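Local coordinates for conserved hypothetical cytochrome protein (Kuenenia stuttgartiensis, PDB 6H5L), which probably carries electrons through its covalently bound c-type hemes, as part of a multiheme reductase complex of an anammox bacterium, at residues 174-188 with 205-219. Numbering follows the deposited sequence.
Sequences FKGGNSPTDVYLRFT and DDERWYLTHYVMSLV. With HEC (heme c), chain K.
Tyr184 fills a hollow on helix 205-217 bordered by Asp205, Arg208, Trp209 and Thr212, its ring lying in an offset stack on the indole of Trp209. The planes are only 4° apart, and Tyr184 CE1 comes within 3.4 Å of Trp209 NE1. Further back along the side chain, Tyr184 CB lies over the six-membered ring of Trp209 in a CH-pi contact. With CG swung anti to the backbone N (chi1 169°), the phenol is laid along the indole, while Thr188 OG1 covers its other face. Thr188 OG1 donates to Tyr184 O at 2.6 Å and accepts from Arg208 NE at 3.0 Å, the latter bond being bent. Replacing Trp209 by alanine is likely to take the cover from one face of the Tyr184 ring and let that ring tilt more easily.

Returning the fit, Thr212 pushes into a pocket of Pro180, Val183, Tyr184 and Phe187; Thr212 OG1, which donates a hydrogen bond to Arg208 O, meets Tyr184 CA at 3.4 Å. One turn beyond Tyr184, Phe187 drops among Arg208, Leu211, Thr212 and Val215; Leu211 CD2 lies over its face, and Phe187 CE1 is 3.4 Å from the heme methine carbon CHB. At the far end Met216 bends its chain to bring SD obliquely beside the Phe174 ring, a Met-aromatic contact, and Met216 CE to 3.7 Å from Pro180 CG.

Such interlocking sits within a cytochrome c domain, where the axes of helices 180-188 and 205-217 approach to 9.3 Å, with 124° between their N-to-C directions, beside the second heme; helix 122-135 packs against helix 205-217 through Tyr210 and Tyr214.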
ATOM      1  N   PHE B 174     -12.858  -2.157  34.438  1.00 34.34           N
ATOM      2  CA  PHE B 174     -12.640  -2.893  35.672  1.00 34.19           C
ATOM      3  C   PHE B 174     -13.953  -3.038  36.431  1.00 33.71           C
ATOM      4  O   PHE B 174     -14.821  -2.160  36.390  1.00 39.48           O
ATOM      5  CB  PHE B 174     -11.601  -2.187  36.543  1.00 27.02           C
ATOM      6  CG  PHE B 174     -10.288  -1.953  35.849  1.00 33.37           C
ATOM      7  CD1 PHE B 174      -9.312  -2.936  35.832  1.00 26.44           C
ATOM      8  CD2 PHE B 174     -10.032  -0.753  35.211  1.00 36.02           C
ATOM      9  CE1 PHE B 174      -8.103  -2.722  35.194  1.00 28.91           C
ATOM     10  CE2 PHE B 174      -8.826  -0.532  34.571  1.00 33.91           C
ATOM     11  CZ  PHE B 174      -7.860  -1.518  34.562  1.00 31.53           C
ATOM     12  N   LYS B 175     -14.096  -4.168  37.127  1.00 30.49           N
ATOM     13  CA  LYS B 175     -15.360  -4.476  37.787  1.00 30.13           C
ATOM     14  C   LYS B 175     -15.628  -3.534  38.954  1.00 32.90           C
ATOM     15  O   LYS B 175     -16.780  -3.155  39.199  1.00 28.13           O
ATOM     16  CB  LYS B 175     -15.364  -5.931  38.253  1.00 28.07           C
ATOM     17  CG  LYS B 175     -15.401  -6.942  37.120  1.00 27.33           C
ATOM     18  CD  LYS B 175     -15.828  -8.313  37.613  1.00 22.31           C
ATOM     19  CE  LYS B 175     -15.932  -9.300  36.463  1.00 24.71           C
ATOM     20  NZ  LYS B 175     -16.521 -10.593  36.906  1.00 28.30           N
ATOM     21  N   GLY B 176     -14.586  -3.142  39.682  1.00 31.39           N
ATOM     22  CA  GLY B 176     -14.733  -2.230  40.794  1.00 34.01           C
ATOM     23  C   GLY B 176     -14.673  -0.760  40.447  1.00 31.74           C
ATOM     24  O   GLY B 176     -14.862   0.083  41.331  1.00 38.70           O
ATOM     25  N   GLY B 177     -14.425  -0.423  39.187  1.00 33.29           N
ATOM     26  CA  GLY B 177     -14.286   0.959  38.761  1.00 40.52           C
ATOM     27  C   GLY B 177     -12.959   1.153  38.052  1.00 40.87           C
ATOM     28  O   GLY B 177     -11.955   0.516  38.377  1.00 38.71           O
ATOM     29  N   ASN B 178     -12.956   2.048  37.064  1.00 41.23           N
ATOM     30  CA  ASN B 178     -11.784   2.278  36.229  1.00 47.26           C
ATOM     31  C   ASN B 178     -10.946   3.463  36.690  1.00 43.76           C
ATOM     32  O   ASN B 178     -10.088   3.931  35.936  1.00 41.29           O
ATOM     33  CB  ASN B 178     -12.203   2.470  34.768  1.00 46.81           C
ATOM     34  CG  ASN B 178     -13.194   3.606  34.581  1.00 57.42           C
ATOM     35  OD1 ASN B 178     -13.433   4.402  35.489  1.00 63.77           O
ATOM     36  ND2 ASN B 178     -13.776   3.687  33.389  1.00 51.19           N
ATOM     37  N   SER B 179     -11.174   3.958  37.898  1.00 44.52           N
ATOM     38  CA  SER B 179     -10.390   5.067  38.414  1.00 39.68           C
ATOM     39  C   SER B 179      -9.042   4.573  38.936  1.00 39.62           C
ATOM     40  O   SER B 179      -8.923   3.425  39.376  1.00 36.78           O
ATOM     41  CB  SER B 179     -11.147   5.774  39.534  1.00 40.86           C
ATOM     42  OG  SER B 179     -10.315   6.685  40.236  1.00 43.28           O
ATOM     43  N   PRO B 180      -8.007   5.416  38.887  1.00 40.41           N
ATOM     44  CA  PRO B 180      -6.739   5.039  39.530  1.00 36.35           C
ATOM     45  C   PRO B 180      -6.885   4.789  41.021  1.00 35.34           C
ATOM     46  O   PRO B 180      -6.182   3.931  41.571  1.00 33.12           O
ATOM     47  CB  PRO B 180      -5.826   6.239  39.239  1.00 39.43           C
ATOM     48  CG  PRO B 180      -6.418   6.885  38.028  1.00 42.80           C
ATOM     49  CD  PRO B 180      -7.900   6.682  38.141  1.00 41.61           C
ATOM     50  N   THR B 181      -7.787   5.512  41.693  1.00 33.41           N
ATOM     51  CA  THR B 181      -8.078   5.224  43.095  1.00 38.95           C
ATOM     52  C   THR B 181      -8.778   3.879  43.243  1.00 37.29           C
ATOM     53  O   THR B 181      -8.513   3.135  44.194  1.00 39.31           O
ATOM     54  CB  THR B 181      -8.931   6.343  43.697  1.00 41.76           C
ATOM     55  OG1 THR B 181      -8.230   7.591  43.598  1.00 46.78           O
ATOM     56  CG2 THR B 181      -9.248   6.056  45.161  1.00 43.55           C
ATOM     57  N   ASP B 182      -9.670   3.549  42.304  1.00 40.06           N
ATOM     58  CA  ASP B 182     -10.385   2.278  42.364  1.00 34.28           C
ATOM     59  C   ASP B 182      -9.426   1.102  42.225  1.00 38.23           C
ATOM     60  O   ASP B 182      -9.496   0.134  42.992  1.00 37.29           O
ATOM     61  CB  ASP B 182     -11.458   2.231  41.274  1.00 36.23           C
ATOM     62  CG  ASP B 182     -12.552   3.256  41.489  1.00 35.70           C
ATOM     63  OD1 ASP B 182     -12.620   3.832  42.596  1.00 40.55           O
ATOM     64  OD2 ASP B 182     -13.339   3.491  40.549  1.00 33.70           O
ATOM     65  N   VAL B 183      -8.518   1.172  41.250  1.00 36.02           N
ATOM     66  CA  VAL B 183      -7.568   0.083  41.043  1.00 34.54           C
ATOM     67  C   VAL B 183      -6.603  -0.015  42.218  1.00 37.42           C
ATOM     68  O   VAL B 183      -6.240  -1.115  42.651  1.00 44.75           O
ATOM     69  CB  VAL B 183      -6.829   0.268  39.705  1.00 35.03           C
ATOM     70  CG1 VAL B 183      -5.742  -0.782  39.542  1.00 29.01           C
ATOM     71  CG2 VAL B 183      -7.812   0.197  38.548  1.00 29.87           C
ATOM     72  N   TYR B 184      -6.173   1.130  42.754  1.00 35.97           N
ATOM     73  CA  TYR B 184      -5.331   1.115  43.946  1.00 32.95           C
ATOM     74  C   TYR B 184      -6.063   0.486  45.125  1.00 34.41           C
ATOM     75  O   TYR B 184      -5.452  -0.214  45.942  1.00 36.06           O
ATOM     76  CB  TYR B 184      -4.878   2.535  44.289  1.00 35.73           C
ATOM     77  CG  TYR B 184      -4.215   2.662  45.646  1.00 31.82           C
ATOM     78  CD1 TYR B 184      -2.861   2.395  45.806  1.00 28.03           C
ATOM     79  CD2 TYR B 184      -4.944   3.054  46.763  1.00 28.41           C
ATOM     80  CE1 TYR B 184      -2.252   2.511  47.043  1.00 26.92           C
ATOM     81  CE2 TYR B 184      -4.344   3.171  48.002  1.00 24.80           C
ATOM     82  CZ  TYR B 184      -2.998   2.899  48.136  1.00 34.09           C
ATOM     83  OH  TYR B 184      -2.394   3.014  49.366  1.00 46.43           O
ATOM     84  N   LEU B 185      -7.370   0.735  45.235  1.00 35.50           N
ATOM     85  CA  LEU B 185      -8.150   0.140  46.317  1.00 29.83           C
ATOM     86  C   LEU B 185      -8.161  -1.380  46.221  1.00 34.79           C
ATOM     87  O   LEU B 185      -8.031  -2.073  47.237  1.00 34.06           O
ATOM     88  CB  LEU B 185      -9.578   0.686  46.297  1.00 30.57           C
ATOM     89  CG  LEU B 185      -9.845   1.953  47.113  1.00 36.77           C
ATOM     90  CD1 LEU B 185     -11.243   2.479  46.836  1.00 42.11           C
ATOM     91  CD2 LEU B 185      -9.662   1.675  48.598  1.00 34.73           C
ATOM     92  N   ARG B 186      -8.317  -1.916  45.006  1.00 33.49           N
ATOM     93  CA  ARG B 186      -8.351  -3.365  44.829  1.00 29.85           C
ATOM     94  C   ARG B 186      -7.056  -4.010  45.307  1.00 30.92           C
ATOM     95  O   ARG B 186      -7.082  -5.053  45.972  1.00 28.57           O
ATOM     96  CB  ARG B 186      -8.608  -3.710  43.362  1.00 22.12           C
ATOM     97  CG  ARG B 186      -9.863  -3.087  42.767  1.00 23.59           C
ATOM     98  CD  ARG B 186     -11.140  -3.688  43.336  1.00 24.84           C
ATOM     99  NE  ARG B 186     -11.565  -3.036  44.571  1.00 30.16           N
ATOM    100  CZ  ARG B 186     -12.273  -1.911  44.612  1.00 30.26           C
ATOM    101  NH1 ARG B 186     -12.631  -1.309  43.486  1.00 29.63           N
ATOM    102  NH2 ARG B 186     -12.619  -1.388  45.780  1.00 24.93           N
ATOM    103  N   PHE B 187      -5.913  -3.404  44.980  1.00 31.29           N
ATOM    104  CA  PHE B 187      -4.631  -3.952  45.406  1.00 33.43           C
ATOM    105  C   PHE B 187      -4.402  -3.776  46.900  1.00 34.95           C
ATOM    106  O   PHE B 187      -3.614  -4.527  47.487  1.00 36.80           O
ATOM    107  CB  PHE B 187      -3.486  -3.297  44.628  1.00 28.42           C
ATOM    108  CG  PHE B 187      -3.606  -3.430  43.132  1.00 33.54           C
ATOM    109  CD1 PHE B 187      -4.374  -4.433  42.564  1.00 31.80           C
ATOM    110  CD2 PHE B 187      -2.941  -2.550  42.296  1.00 30.01           C
ATOM    111  CE1 PHE B 187      -4.483  -4.550  41.191  1.00 26.71           C
ATOM    112  CE2 PHE B 187      -3.042  -2.664  40.923  1.00 30.79           C
ATOM    113  CZ  PHE B 187      -3.815  -3.664  40.370  1.00 30.61           C
ATOM    114  N   THR B 188      -5.071  -2.807  47.524  1.00 35.36           N
ATOM    115  CA  THR B 188      -4.922  -2.559  48.952  1.00 38.40           C
ATOM    116  C   THR B 188      -5.917  -3.346  49.795  1.00 31.35           C
ATOM    117  O   THR B 188      -5.655  -3.588  50.979  1.00 36.84           O
ATOM    118  CB  THR B 188      -5.074  -1.058  49.235  1.00 40.01           C
ATOM    119  OG1 THR B 188      -4.295  -0.315  48.291  1.00 30.83           O
ATOM    120  CG2 THR B 188      -4.595  -0.718  50.642  1.00 35.93           C
ATOM    121  N   ASP B 205       2.422   1.552  50.292  1.00 36.28           N
ATOM    122  CA  ASP B 205       1.466   2.420  49.611  1.00 36.73           C
ATOM    123  C   ASP B 205       2.026   2.928  48.289  1.00 39.39           C
ATOM    124  O   ASP B 205       1.322   2.940  47.273  1.00 43.80           O
ATOM    125  CB  ASP B 205       1.081   3.593  50.513  1.00 36.32           C
ATOM    126  CG  ASP B 205       0.126   3.193  51.617  1.00 37.31           C
ATOM    127  OD1 ASP B 205      -0.295   2.016  51.644  1.00 46.59           O
ATOM    128  OD2 ASP B 205      -0.211   4.056  52.457  1.00 38.58           O
ATOM    129  N   ASP B 206       3.295   3.340  48.281  1.00 41.48           N
ATOM    130  CA  ASP B 206       3.893   3.875  47.061  1.00 43.93           C
ATOM    131  C   ASP B 206       4.034   2.799  45.991  1.00 44.63           C
ATOM    132  O   ASP B 206       3.825   3.068  44.802  1.00 44.21           O
ATOM    133  CB  ASP B 206       5.251   4.503  47.373  1.00 50.50           C
ATOM    134  CG  ASP B 206       5.136   5.728  48.262  1.00 55.08           C
ATOM    135  OD1 ASP B 206       4.541   5.618  49.355  1.00 62.59           O
ATOM    136  OD2 ASP B 206       5.649   6.798  47.871  1.00 53.25           O
ATOM    137  N   GLU B 207       4.387   1.574  46.392  1.00 41.84           N
ATOM    138  CA  GLU B 207       4.593   0.512  45.413  1.00 43.54           C
ATOM    139  C   GLU B 207       3.289   0.094  44.745  1.00 38.48           C
ATOM    140  O   GLU B 207       3.298  -0.317  43.579  1.00 39.06           O
ATOM    141  CB  GLU B 207       5.264  -0.693  46.074  1.00 42.55           C
ATOM    142  CG  GLU B 207       6.677  -0.417  46.558  1.00 45.38           C
ATOM    143  CD  GLU B 207       7.298  -1.610  47.253  1.00 45.60           C
ATOM    144  OE1 GLU B 207       7.978  -2.409  46.575  1.00 46.86           O
ATOM    145  OE2 GLU B 207       7.095  -1.752  48.477  1.00 49.88           O
ATOM    146  N   ARG B 208       2.165   0.189  45.455  1.00 34.64           N
ATOM    147  CA  ARG B 208       0.881  -0.126  44.843  1.00 42.68           C
ATOM    148  C   ARG B 208       0.391   0.985  43.924  1.00 47.32           C
ATOM    149  O   ARG B 208      -0.418   0.716  43.028  1.00 39.68           O
ATOM    150  CB  ARG B 208      -0.163  -0.421  45.922  1.00 38.19           C
ATOM    151  CG  ARG B 208       0.128  -1.695  46.705  1.00 42.06           C
ATOM    152  CD  ARG B 208      -1.033  -2.088  47.603  1.00 35.52           C
ATOM    153  NE  ARG B 208      -1.388  -1.022  48.533  1.00 46.43           N
ATOM    154  CZ  ARG B 208      -0.763  -0.795  49.684  1.00 42.40           C
ATOM    155  NH1 ARG B 208       0.255  -1.561  50.052  1.00 32.13           N
ATOM    156  NH2 ARG B 208      -1.156   0.199  50.466  1.00 46.52           N
ATOM    157  N   TRP B 209       0.858   2.219  44.118  1.00 39.29           N
ATOM    158  CA  TRP B 209       0.615   3.253  43.118  1.00 33.45           C
ATOM    159  C   TRP B 209       1.485   3.030  41.887  1.00 38.54           C
ATOM    160  O   TRP B 209       1.035   3.251  40.757  1.00 37.32           O
ATOM    161  CB  TRP B 209       0.861   4.642  43.707  1.00 36.37           C
ATOM    162  CG  TRP B 209      -0.221   5.105  44.639  1.00 33.78           C
ATOM    163  CD1 TRP B 209      -0.118   5.288  45.986  1.00 31.76           C
ATOM    164  CD2 TRP B 209      -1.572   5.440  44.290  1.00 30.35           C
ATOM    165  NE1 TRP B 209      -1.318   5.717  46.500  1.00 35.38           N
ATOM    166  CE2 TRP B 209      -2.227   5.818  45.480  1.00 26.04           C
ATOM    167  CE3 TRP B 209      -2.289   5.457  43.091  1.00 28.00           C
ATOM    168  CZ2 TRP B 209      -3.565   6.207  45.504  1.00 25.29           C
ATOM    169  CZ3 TRP B 209      -3.618   5.844  43.116  1.00 26.25           C
ATOM    170  CH2 TRP B 209      -4.242   6.213  44.315  1.00 31.28           C
ATOM    171  N   TYR B 210       2.737   2.605  42.086  1.00 37.46           N
ATOM    172  CA  TYR B 210       3.565   2.178  40.961  1.00 39.09           C
ATOM    173  C   TYR B 210       2.873   1.070  40.180  1.00 37.86           C
ATOM    174  O   TYR B 210       2.774   1.123  38.948  1.00 34.32           O
ATOM    175  CB  TYR B 210       4.932   1.684  41.446  1.00 42.42           C
ATOM    176  CG  TYR B 210       5.744   2.644  42.292  1.00 44.72           C
ATOM    177  CD1 TYR B 210       5.501   4.012  42.274  1.00 45.97           C
ATOM    178  CD2 TYR B 210       6.768   2.171  43.103  1.00 42.39           C
ATOM    179  CE1 TYR B 210       6.252   4.879  43.051  1.00 48.74           C
ATOM    180  CE2 TYR B 210       7.522   3.028  43.880  1.00 46.11           C
ATOM    181  CZ  TYR B 210       7.261   4.380  43.850  1.00 54.29           C
ATOM    182  OH  TYR B 210       8.010   5.237  44.623  1.00 46.56           O
ATOM    183  N   LEU B 211       2.392   0.050  40.894  1.00 39.13           N
ATOM    184  CA  LEU B 211       1.706  -1.065  40.251  1.00 33.22           C
ATOM    185  C   LEU B 211       0.434  -0.602  39.556  1.00 32.50           C
ATOM    186  O   LEU B 211       0.130  -1.042  38.442  1.00 34.83           O
ATOM    187  CB  LEU B 211       1.392  -2.141  41.288  1.00 35.88           C
ATOM    188  CG  LEU B 211       0.675  -3.409  40.831  1.00 36.40           C
ATOM    189  CD1 LEU B 211       1.538  -4.194  39.858  1.00 33.41           C
ATOM    190  CD2 LEU B 211       0.313  -4.258  42.040  1.00 32.48           C
ATOM    191  N   THR B 212      -0.329   0.284  40.203  1.00 32.15           N
ATOM    192  CA  THR B 212      -1.533   0.822  39.578  1.00 34.56           C
ATOM    193  C   THR B 212      -1.203   1.538  38.274  1.00 38.89           C
ATOM    194  O   THR B 212      -1.899   1.361  37.268  1.00 33.11           O
ATOM    195  CB  THR B 212      -2.248   1.771  40.540  1.00 38.57           C
ATOM    196  OG1 THR B 212      -2.748   1.033  41.662  1.00 39.76           O
ATOM    197  CG2 THR B 212      -3.397   2.475  39.847  1.00 35.25           C
ATOM    198  N   HIS B 213      -0.138   2.344  38.273  1.00 30.38           N
ATOM    199  CA  HIS B 213       0.226   3.090  37.072  1.00 35.87           C
ATOM    200  C   HIS B 213       0.559   2.156  35.915  1.00 34.24           C
ATOM    201  O   HIS B 213       0.210   2.438  34.763  1.00 29.07           O
ATOM    202  CB  HIS B 213       1.403   4.021  37.369  1.00 35.19           C
ATOM    203  CG  HIS B 213       1.072   5.123  38.326  1.00 33.63           C
ATOM    204  ND1 HIS B 213       2.040   5.870  38.964  1.00 38.10           N
ATOM    205  CD2 HIS B 213      -0.119   5.607  38.752  1.00 28.56           C
ATOM    206  CE1 HIS B 213       1.459   6.765  39.744  1.00 35.03           C
ATOM    207  NE2 HIS B 213       0.150   6.628  39.633  1.00 30.37           N
ATOM    208  N   TYR B 214       1.235   1.040  36.199  1.00 37.14           N
ATOM    209  CA  TYR B 214       1.558   0.099  35.131  1.00 34.56           C
ATOM    210  C   TYR B 214       0.318  -0.645  34.651  1.00 37.25           C
ATOM    211  O   TYR B 214       0.192  -0.948  33.459  1.00 36.99           O
ATOM    212  CB  TYR B 214       2.623  -0.895  35.589  1.00 37.10           C
ATOM    213  CG  TYR B 214       2.901  -1.959  34.553  1.00 49.15           C
ATOM    214  CD1 TYR B 214       3.613  -1.660  33.399  1.00 40.59           C
ATOM    215  CD2 TYR B 214       2.438  -3.259  34.721  1.00 35.63           C
ATOM    216  CE1 TYR B 214       3.863  -2.628  32.442  1.00 35.49           C
ATOM    217  CE2 TYR B 214       2.684  -4.232  33.772  1.00 39.97           C
ATOM    218  CZ  TYR B 214       3.398  -3.912  32.636  1.00 41.98           C
ATOM    219  OH  TYR B 214       3.643  -4.882  31.691  1.00 41.88           O
ATOM    220  N   VAL B 215      -0.601  -0.964  35.565  1.00 35.06           N
ATOM    221  CA  VAL B 215      -1.837  -1.632  35.166  1.00 34.09           C
ATOM    222  C   VAL B 215      -2.655  -0.732  34.250  1.00 38.37           C
ATOM    223  O   VAL B 215      -3.199  -1.184  33.234  1.00 34.67           O
ATOM    224  CB  VAL B 215      -2.641  -2.063  36.407  1.00 34.37           C
ATOM    225  CG1 VAL B 215      -4.023  -2.552  36.001  1.00 32.46           C
ATOM    226  CG2 VAL B 215      -1.899  -3.147  37.169  1.00 32.16           C
ATOM    227  N   MET B 216      -2.753   0.557  34.588  1.00 40.25           N
ATOM    228  CA  MET B 216      -3.423   1.503  33.703  1.00 38.24           C
ATOM    229  C   MET B 216      -2.693   1.635  32.371  1.00 37.73           C
ATOM    230  O   MET B 216      -3.324   1.907  31.343  1.00 38.32           O
ATOM    231  CB  MET B 216      -3.536   2.869  34.381  1.00 34.47           C
ATOM    232  CG  MET B 216      -4.243   2.842  35.729  1.00 34.08           C
ATOM    233  SD  MET B 216      -5.966   2.322  35.620  1.00 56.29           S
ATOM    234  CE  MET B 216      -6.802   3.871  35.947  1.00 41.21           C
ATOM    235  N   SER B 217      -1.371   1.447  32.373  1.00 35.85           N
ATOM    236  CA  SER B 217      -0.605   1.511  31.133  1.00 32.64           C
ATOM    237  C   SER B 217      -1.011   0.411  30.161  1.00 38.67           C
ATOM    238  O   SER B 217      -0.910   0.593  28.942  1.00 39.84           O
ATOM    239  CB  SER B 217       0.891   1.423  31.439  1.00 25.91           C
ATOM    240  OG  SER B 217       1.608   0.891  30.337  1.00 34.66           O
ATOM    241  N   LEU B 218      -1.468  -0.731  30.674  1.00 45.00           N
ATOM    242  CA  LEU B 218      -1.866  -1.845  29.822  1.00 42.27           C
ATOM    243  C   LEU B 218      -3.206  -1.618  29.134  1.00 34.89           C
ATOM    244  O   LEU B 218      -3.532  -2.349  28.192  1.00 39.02           O
ATOM    245  CB  LEU B 218      -1.912  -3.138  30.641  1.00 40.46           C
ATOM    246  CG  LEU B 218      -0.575  -3.569  31.249  1.00 41.77           C
ATOM    247  CD1 LEU B 218      -0.735  -4.837  32.074  1.00 32.07           C
ATOM    248  CD2 LEU B 218       0.469  -3.762  30.160  1.00 30.60           C
ATOM    249  N   VAL B 219      -3.988  -0.633  29.582  1.00 38.67           N
ATOM    250  CA  VAL B 219      -5.229  -0.295  28.896  1.00 44.68           C
ATOM    251  C   VAL B 219      -4.914   0.319  27.534  1.00 49.10           C
ATOM    252  O   VAL B 219      -3.825   0.854  27.293  1.00 61.89           O
ATOM    253  CB  VAL B 219      -6.078   0.654  29.760  1.00 48.55           C
ATOM    254  CG1 VAL B 219      -7.487   0.806  29.200  1.00 38.81           C
ATOM    255  CG2 VAL B 219      -6.128   0.162  31.196  1.00 46.61           C
TER
HETATM  256 FE   HEC K 301      -5.506 -10.328  39.642  1.00 27.58          FE
HETATM  257  CHA HEC K 301      -8.781  -9.319  39.441  1.00 26.54           C
HETATM  258  CHB HEC K 301      -4.491  -7.121  38.936  1.00 35.29           C
HETATM  259  CHC HEC K 301      -2.239 -11.230  40.194  1.00 37.41           C
HETATM  260  CHD HEC K 301      -6.426 -13.622  39.600  1.00 31.42           C
HETATM  261  NA  HEC K 301      -6.464  -8.529  39.315  1.00 29.06           N
HETATM  262  C1A HEC K 301      -7.826  -8.367  39.156  1.00 25.67           C
HETATM  263  C2A HEC K 301      -8.065  -7.029  38.648  1.00 27.25           C
HETATM  264  C3A HEC K 301      -6.879  -6.424  38.506  1.00 30.23           C
HETATM  265  C4A HEC K 301      -5.848  -7.355  38.923  1.00 32.28           C
HETATM  266  CMA HEC K 301      -6.634  -4.988  37.992  1.00 34.70           C
HETATM  267  CAA HEC K 301      -9.450  -6.423  38.322  1.00 20.58           C
HETATM  268  CBA HEC K 301      -9.876  -5.450  39.420  1.00 15.93           C
HETATM  269  CGA HEC K 301     -11.245  -4.904  39.105  1.00 23.21           C
HETATM  270  O1A HEC K 301     -11.874  -5.388  38.130  1.00 31.14           O
HETATM  271  O2A HEC K 301     -11.710  -3.987  39.829  1.00 27.35           O
HETATM  272  NB  HEC K 301      -3.683  -9.373  39.502  1.00 35.74           N
HETATM  273  C1B HEC K 301      -3.523  -8.009  39.358  1.00 33.88           C
HETATM  274  C2B HEC K 301      -2.168  -7.670  39.740  1.00 39.92           C
HETATM  275  C3B HEC K 301      -1.538  -8.804  40.086  1.00 34.82           C
HETATM  276  C4B HEC K 301      -2.483  -9.896  39.943  1.00 38.37           C
HETATM  277  CMB HEC K 301      -1.590  -6.238  39.704  1.00 35.80           C
HETATM  278  CAB HEC K 301      -0.073  -8.972  40.554  1.00 25.70           C
HETATM  279  CBB HEC K 301       0.226  -8.200  41.858  1.00 30.26           C
HETATM  280  NC  HEC K 301      -4.508 -12.099  39.814  1.00 36.54           N
HETATM  281  C1C HEC K 301      -3.167 -12.248  40.120  1.00 39.48           C
HETATM  282  C2C HEC K 301      -2.940 -13.634  40.482  1.00 32.34           C
HETATM  283  C3C HEC K 301      -4.060 -14.313  40.190  1.00 32.40           C
HETATM  284  C4C HEC K 301      -5.096 -13.348  39.850  1.00 33.93           C
HETATM  285  CMC HEC K 301      -1.538 -14.246  40.717  1.00 34.19           C
HETATM  286  CAC HEC K 301      -4.271 -15.840  40.332  1.00 38.47           C
HETATM  287  CBC HEC K 301      -4.210 -16.262  41.816  1.00 43.04           C
HETATM  288  ND  HEC K 301      -7.332 -11.320  39.519  1.00 34.35           N
HETATM  289  C1D HEC K 301      -7.462 -12.707  39.565  1.00 28.02           C
HETATM  290  C2D HEC K 301      -8.872 -13.032  39.568  1.00 23.48           C
HETATM  291  C3D HEC K 301      -9.611 -11.686  39.518  1.00 27.83           C
HETATM  292  C4D HEC K 301      -8.572 -10.682  39.489  1.00 26.11           C
HETATM  293  CMD HEC K 301      -9.501 -14.440  39.613  1.00 26.96           C
HETATM  294  CAD HEC K 301     -11.137 -11.449  39.502  1.00 19.00           C
HETATM  295  CBD HEC K 301     -11.665 -11.598  38.078  1.00 28.63           C
HETATM  296  CGD HEC K 301     -13.170 -11.512  38.072  1.00 31.20           C
HETATM  297  O1D HEC K 301     -13.759 -11.136  39.120  1.00 15.12           O
HETATM  298  O2D HEC K 301     -13.783 -11.822  37.018  1.00 36.78           O